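Local coordinates for nitroreductase family protein (Lactobacillus plantarum, PDB 4QLX), which probably reduces the enone of 10-oxo-(11E)-octadecenoate with FMN and NADH, a step in the saturation of polyunsaturated fatty acids, at residues P30-G35 with S86-V91; A49-N54 with T145-V150. All blocks are in the same frame, centred on the assembly; numbering follows the deposited sequence.

Interaction 1. Residues P30-G35 with S86-V91; sequences PNVKIG and SASAIV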
loop_
_atom_site.group_PDB
_atom_site.type_symbol
_atom_site.label_atom_id
_atom_site.label_comp_id
_atom_site.label_asym_id
_atom_site.label_seq_id
_atom_site.Cartn_x
_atom_site.Cartn_y
_atom_site.Cartn_z
ATOM N N PRO A 30 4.086 14.310 22.347
ATOM C CA PRO A 30 5.417 14.888 22.133
ATOM C C PRO A 30 6.445 14.422 23.164
ATOM O O PRO A 30 7.623 14.727 23.000
ATOM C CB PRO A 30 5.166 16.396 22.260
ATOM C CG PRO A 30 4.010 16.486 23.220
ATOM C CD PRO A 30 3.133 15.311 22.874
ATOM N N ASN A 31 6.018 13.702 24.196
ATOM C CA ASN A 31 6.964 13.166 25.171
ATOM C C ASN A 31 7.559 11.821 24.771
ATOM O O ASN A 31 8.522 11.361 25.397
ATOM C CB ASN A 31 6.302 13.016 26.538
ATOM C CG ASN A 31 5.880 14.345 27.120
ATOM O OD1 ASN A 31 6.623 15.319 27.056
ATOM N ND2 ASN A 31 4.662 14.400 27.651
ATOM N N VAL A 32 6.981 11.174 23.759
ATOM C CA VAL A 32 7.520 9.886 23.322
ATOM C C VAL A 32 8.339 10.056 22.052
ATOM O O VAL A 32 7.914 10.672 21.064
ATOM C CB VAL A 32 6.420 8.821 23.099
ATOM C CG1 VAL A 32 5.492 8.755 24.304
ATOM C CG2 VAL A 32 5.643 9.117 21.863
ATOM N N LYS A 33 9.552 9.529 22.108
ATOM C CA LYS A 33 10.449 9.586 20.973
ATOM C C LYS A 33 10.754 8.155 20.537
ATOM O O LYS A 33 10.809 7.232 21.354
ATOM C CB LYS A 33 11.725 10.370 21.325
ATOM C CG LYS A 33 13.016 9.685 20.913
ATOM C CD LYS A 33 14.252 10.510 21.275
ATOM C CE LYS A 33 15.528 9.769 20.867
ATOM N NZ LYS A 33 15.657 9.605 19.384
ATOM N N ILE A 34 10.894 7.962 19.236
ATOM C CA ILE A 34 11.261 6.658 18.721
ATOM C C ILE A 34 12.734 6.707 18.322
ATOM O O ILE A 34 13.144 7.590 17.573
ATOM C CB ILE A 34 10.362 6.265 17.535
ATOM C CG1 ILE A 34 8.892 6.282 17.981
ATOM C CG2 ILE A 34 10.762 4.891 16.977
ATOM C CD1 ILE A 34 7.878 6.271 16.840
ATOM N N GLY A 35 13.526 5.784 18.861
ATOM C CA GLY A 35 14.936 5.683 18.514
ATOM C C GLY A 35 15.120 5.468 17.021
ATOM O O GLY A 35 14.274 4.854 16.369
ATOM N N SER A 86 4.228 17.525 16.162
ATOM C CA SER A 86 4.069 16.589 17.285
ATOM C C SER A 86 4.642 15.193 17.038
ATOM O O SER A 86 4.879 14.451 17.990
ATOM C CB SER A 86 2.590 16.461 17.686
ATOM O OG SER A 86 1.792 15.970 16.622
ATOM N N ALA A 87 4.859 14.822 15.777
ATOM C CA ALA A 87 5.321 13.466 15.480
ATOM C C ALA A 87 6.703 13.177 16.058
ATOM O O ALA A 87 7.560 14.062 16.120
ATOM C CB ALA A 87 5.330 13.218 13.980
ATOM N N SER A 88 6.908 11.933 16.488
ATOM C CA SER A 88 8.236 11.482 16.891
ATOM C C SER A 88 9.179 11.567 15.691
ATOM O O SER A 88 10.311 12.025 15.808
ATOM C CB SER A 88 8.204 10.050 17.430
ATOM O OG SER A 88 7.324 9.920 18.537
ATOM N N ALA A 89 8.705 11.120 14.534
ATOM C CA ALA A 89 9.481 11.228 13.303
ATOM C C ALA A 89 8.551 11.273 12.105
ATOM O O ALA A 89 7.460 10.707 12.137
ATOM C CB ALA A 89 10.451 10.071 13.178
ATOM N N ILE A 90 8.974 11.977 11.062
ATOM C CA ILE A 90 8.273 11.922 9.793
ATOM C C ILE A 90 9.187 11.177 8.822
ATOM O O ILE A 90 10.388 11.435 8.769
ATOM C CB ILE A 90 7.918 13.314 9.247
ATOM C CG1 ILE A 90 7.070 14.086 10.268
ATOM C CG2 ILE A 90 7.184 13.210 7.910
ATOM C CD1 ILE A 90 7.901 14.955 11.214
ATOM N N VAL A 91 8.623 10.222 8.094
ATOM C CA VAL A 91 9.368 9.538 7.056
ATOM C C VAL A 91 8.813 9.995 5.717
ATOM O O VAL A 91 7.688 9.626 5.336
ATOM C CB VAL A 91 9.281 8.021 7.200
ATOM C CG1 VAL A 91 9.971 7.324 6.023
ATOM C CG2 VAL A 91 9.884 7.589 8.532
HETATM O O HOH W 1 7.291 13.251 19.491
HETATM O O HOH W 2 11.516 10.480 17.567
#

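Interaction 2. Residues A49-N54 with T145-V150; sequences APSACN and TIDCSV. With FMN (flavin mononucleotide), chain J; KTC (10-oxooctadecanoic acid), chain D.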
loop_
_atom_site.group_PDB
_atom_site.type_symbol
_atom_site.label_atom_id
_atom_site.label_comp_id
_atom_site.label_asym_id
_atom_site.label_seq_id
_atom_site.Cartn_x
_atom_site.Cartn_y
_atom_site.Cartn_z
ATOM N N ALA A 49 7.693 -4.709 1.028
ATOM C CA ALA A 49 6.680 -4.439 -0.004
ATOM C C ALA A 49 7.120 -4.860 -1.424
ATOM O O ALA A 49 8.316 -4.889 -1.723
ATOM C CB ALA A 49 6.312 -2.926 0.010
ATOM N N PRO A 50 6.147 -5.182 -2.306
ATOM C CA PRO A 50 6.461 -5.450 -3.716
ATOM C C PRO A 50 6.782 -4.148 -4.433
ATOM O O PRO A 50 6.508 -3.076 -3.904
ATOM C CB PRO A 50 5.162 -6.050 -4.255
ATOM C CG PRO A 50 4.119 -5.315 -3.471
ATOM C CD PRO A 50 4.695 -5.237 -2.064
ATOM N N SER A 51 7.355 -4.244 -5.623
ATOM C CA SER A 51 7.713 -3.078 -6.418
ATOM C C SER A 51 7.817 -3.567 -7.855
ATOM O O SER A 51 8.138 -4.743 -8.085
ATOM C CB SER A 51 9.031 -2.443 -5.937
ATOM O OG SER A 51 10.120 -3.337 -6.137
ATOM N N ALA A 52 7.523 -2.699 -8.818
ATOM C CA ALA A 52 7.586 -3.122 -10.217
ATOM C C ALA A 52 8.996 -3.579 -10.559
ATOM O O ALA A 52 9.966 -2.873 -10.292
ATOM C CB ALA A 52 7.139 -1.994 -11.157
ATOM N N CYS A 53 9.094 -4.780 -11.126
ATOM C CA CYS A 53 10.373 -5.412 -11.472
ATOM C C CYS A 53 11.385 -5.449 -10.325
ATOM O O CYS A 53 12.600 -5.469 -10.559
ATOM C CB CYS A 53 10.993 -4.714 -12.682
ATOM S SG CYS A 53 10.085 -5.029 -14.221
ATOM N N ASN A 54 10.868 -5.478 -9.097
ATOM C CA ASN A 54 11.679 -5.463 -7.870
ATOM C C ASN A 54 12.729 -4.349 -7.866
ATOM O O ASN A 54 13.780 -4.482 -7.242
ATOM C CB ASN A 54 12.360 -6.823 -7.631
ATOM C CG ASN A 54 12.785 -7.012 -6.168
ATOM O OD1 ASN A 54 12.176 -6.434 -5.263
ATOM N ND2 ASN A 54 13.839 -7.793 -5.938
ATOM N N THR A 145 5.845 6.328 -8.341
ATOM C CA THR A 145 4.782 6.727 -7.396
ATOM C C THR A 145 4.035 5.503 -6.851
ATOM O O THR A 145 3.738 5.420 -5.653
ATOM C CB THR A 145 3.773 7.722 -8.048
ATOM O OG1 THR A 145 4.432 8.963 -8.353
ATOM C CG2 THR A 145 2.589 7.996 -7.128
ATOM N N ILE A 146 3.758 4.533 -7.710
ATOM C CA ILE A 146 3.115 3.310 -7.245
ATOM C C ILE A 146 3.956 2.563 -6.200
ATOM O O ILE A 146 3.439 2.203 -5.154
ATOM C CB ILE A 146 2.809 2.351 -8.406
ATOM C CG1 ILE A 146 1.849 3.004 -9.398
ATOM C CG2 ILE A 146 2.201 1.063 -7.872
ATOM C CD1 ILE A 146 1.577 2.146 -10.644
ATOM N N ASP A 147 5.244 2.338 -6.482
ATOM C CA ASP A 147 6.145 1.699 -5.509
ATOM C C ASP A 147 6.146 2.444 -4.150
ATOM O O ASP A 147 6.122 1.835 -3.081
ATOM C CB ASP A 147 7.581 1.649 -6.033
ATOM C CG ASP A 147 7.773 0.698 -7.219
ATOM O OD1 ASP A 147 6.823 -0.008 -7.634
ATOM O OD2 ASP A 147 8.913 0.672 -7.738
ATOM N N CYS A 148 6.193 3.766 -4.208
ATOM C CA CYS A 148 6.262 4.576 -2.991
ATOM C C CYS A 148 4.979 4.495 -2.184
ATOM O O CYS A 148 4.985 4.638 -0.964
ATOM C CB CYS A 148 6.549 6.029 -3.337
ATOM S SG CYS A 148 8.244 6.312 -3.840
ATOM N N SER A 149 3.873 4.286 -2.882
ATOM C CA SER A 149 2.574 4.212 -2.226
ATOM C C SER A 149 2.396 2.859 -1.548
ATOM O O SER A 149 1.834 2.785 -0.461
ATOM C CB SER A 149 1.447 4.470 -3.242
ATOM O OG SER A 149 1.635 5.718 -3.900
ATOM N N VAL A 150 2.868 1.776 -2.168
ATOM C CA VAL A 150 2.674 0.484 -1.513
ATOM C C VAL A 150 3.617 0.330 -0.326
ATOM O O VAL A 150 3.250 -0.315 0.664
ATOM C CB VAL A 150 2.843 -0.731 -2.473
ATOM C CG1 VAL A 150 1.828 -0.655 -3.622
ATOM C CG2 VAL A 150 4.284 -0.854 -3.006
HETATM N N1 FMN J . 4.967 -9.172 -11.631
HETATM C C2 FMN J . 4.748 -9.746 -12.867
HETATM O O2 FMN J . 5.023 -10.935 -13.048
HETATM N N3 FMN J . 4.253 -8.990 -13.909
HETATM C C4 FMN J . 3.963 -7.656 -13.726
HETATM O O4 FMN J . 3.516 -6.967 -14.636
HETATM C C4A FMN J . 4.159 -7.079 -12.486
HETATM N N5 FMN J . 3.852 -5.750 -12.318
HETATM C C5A FMN J . 4.025 -5.157 -11.089
HETATM C C6 FMN J . 3.682 -3.815 -10.947
HETATM C C7 FMN J . 3.843 -3.207 -9.713
HETATM C C7M FMN J . 3.492 -1.759 -9.525
HETATM C C8 FMN J . 4.327 -3.936 -8.637
HETATM C C8M FMN J . 4.486 -3.246 -7.322
HETATM C C9 FMN J . 4.672 -5.284 -8.781
HETATM C C9A FMN J . 4.517 -5.905 -10.020
HETATM N N10 FMN J . 4.867 -7.253 -10.206
HETATM C C10 FMN J . 4.660 -7.837 -11.432
HETATM C "C1'" FMN J . 5.399 -8.096 -9.079
HETATM C "C2'" FMN J . 6.895 -7.773 -8.849
HETATM O "O2'" FMN J . 7.712 -8.287 -9.911
HETATM C "C3'" FMN J . 7.352 -8.260 -7.466
HETATM O "O3'" FMN J . 6.649 -7.521 -6.458
HETATM C "C4'" FMN J . 8.846 -8.066 -7.180
HETATM O "O4'" FMN J . 9.639 -8.884 -7.998
HETATM C "C5'" FMN J . 9.173 -8.383 -5.722
HETATM O "O5'" FMN J . 8.838 -9.729 -5.467
HETATM P P FMN J . 7.746 -10.156 -4.342
HETATM O O1P FMN J . 8.176 -9.661 -2.981
HETATM O O2P FMN J . 6.424 -9.537 -4.671
HETATM O O3P FMN J . 7.665 -11.678 -4.381
HETATM O O1 KTC D . 8.726 -16.817 -11.170
HETATM C C17 KTC D . 9.773 -16.759 -11.809
HETATM O O KTC D . 10.195 -17.830 -12.487
HETATM C C16 KTC D . 10.571 -15.478 -11.828
HETATM C C15 KTC D . 9.594 -14.328 -11.663
HETATM C C14 KTC D . 9.811 -13.301 -12.753
HETATM C C13 KTC D . 10.335 -12.027 -12.122
HETATM C C12 KTC D . 9.296 -10.932 -12.239
HETATM C C11 KTC D . 9.446 -10.202 -13.556
HETATM C C10 KTC D . 9.109 -8.738 -13.328
HETATM C C9 KTC D . 7.686 -8.450 -13.777
HETATM C C8 KTC D . 7.342 -7.062 -13.321
HETATM O O2 KTC D . 7.486 -6.762 -12.140
HETATM C C7 KTC D . 6.821 -6.075 -14.339
HETATM C C6 KTC D . 6.402 -4.797 -13.638
HETATM C C5 KTC D . 5.449 -3.984 -14.498
HETATM C C4 KTC D . 6.213 -2.921 -15.272
HETATM C C3 KTC D . 5.276 -2.105 -16.161
HETATM C C2 KTC D . 6.080 -1.369 -17.230
HETATM C C1 KTC D . 7.335 -0.749 -16.622
HETATM C C KTC D . 8.109 0.097 -17.612
#

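Interaction 1. Residues P30-G35 with S86-V91
Ser88 reaches across to the 30-35 loop and gives its hydroxyl proton to the backbone carbonyl of Val32, with 2.7 Å between Ser88 OG and Val32 O. OG lies anti to the carbonyl carbon of Ser88 (chi1 -58°), and it comes to Val32 O from above the carbonyl plane, 41° out of it. The close packing gathers round this one side chain. Ile34 lays its CD1 methyl against CB of Ser88 at 3.8 Å, with CG1 alongside, and CG2 of Val32 comes to 3.8 Å from Ser88 OG. Ile34 is buried, and among its other neighbours are Leu39 and Met42 of helix 36-46 and Ile196 of strand 188-197.

Toward Pro30 and Ser86 the fit is looser, and one water donates to both Val32 O and Ser86 O. Pro30 makes only a loose approach, its CA 4.2 Å from Ser86 O. Ser86 OG turns instead to Pro82 O and Phe28 N. At the other end, by Ile34, a second water accepts from Ile34 N and donates to Ser88 O at 2.6 Å.

A classic beta bulge sets Ser88 and Ala89 together opposite Ile196 of the neighbouring strand, where the chain leaves helix 81-86 and enters strand 89-96. An alanine at Ser88 would probably leave Val32 O without its direct donor from this segment, while the Ile34 contact to CB stayed. A serine hydroxyl and two waters thus tie backbone polar groups of the two segments together, with Ile34 giving the apolar packing.

Interaction 2. Residues A49-N54 with T145-V150
The FMN and fatty-acid pocket of this nitroreductase-fold dimer is lined on one side by the loop 49-54, which is backed by the long helix 137-161 through Asp147 and Val150. Asp147 OD1 accepts the backbone N-H of Ala52 at 3.0 Å, a nearly straight bond (165°) that arrives on the syn side of the carboxylate, 28° out of its plane. The other oxygen, OD2, packs 3.6 Å from CB of Ser51 and accepts from Ser57 N, so both ends of the carboxylate hold the chain that leads into strand 58-63. Ser51 OG is taken by Gln56 N.

Further along the helix Val150 offers a single methyl: chi1 of -60° sets CG1 anti to the carbonyl carbon, which leaves CG2 between the backbone N and the carbonyl carbon, where it touches Ala49 CB and comes to 3.3 Å from Pro50 O. That carbonyl oxygen is buried here with no partner in the model.

On its other side the loop meets the ligands. Ala52 CB packs against both the flavin ring atom C7 and C6 of 10-oxooctadecanoic acid, while Pro50 CB abuts FMN O3' and Ser51 N makes a weak bond to that hydroxyl. Ile146, on the helix, sets CG2 against the flavin methyl C7M at 3.5 Å. Arg22, Ser24 and Arg26 of the second subunit also bond the same FMN, which places the site at the dimer interface. The ketone of the bound product is held by the loop backbone: KTC O2 accepts from Cys53 N at 2.7 Å, with Cys53 SG 3.4 Å from KTC C7.

Interactions 1 and 2 lie on opposite sides of the chain's centre, with their own centres 26 Å apart and their nearest atoms about 8 Å from each other. Helix 36-46 runs in sequence from the loop 30-35 to the loop 49-54, so it joins the first segments of both. Only interaction 2 touches a cofactor and product directly. Interaction 1 lies near the dimer's other FMN site: the Ser86 side chain is about 11 Å from a bound FMN and about 7 Å from the side chain of Arg26, an FMN-binding residue. Because the dimer's FMN sites take residues from both subunits, one chain contributes to two of them.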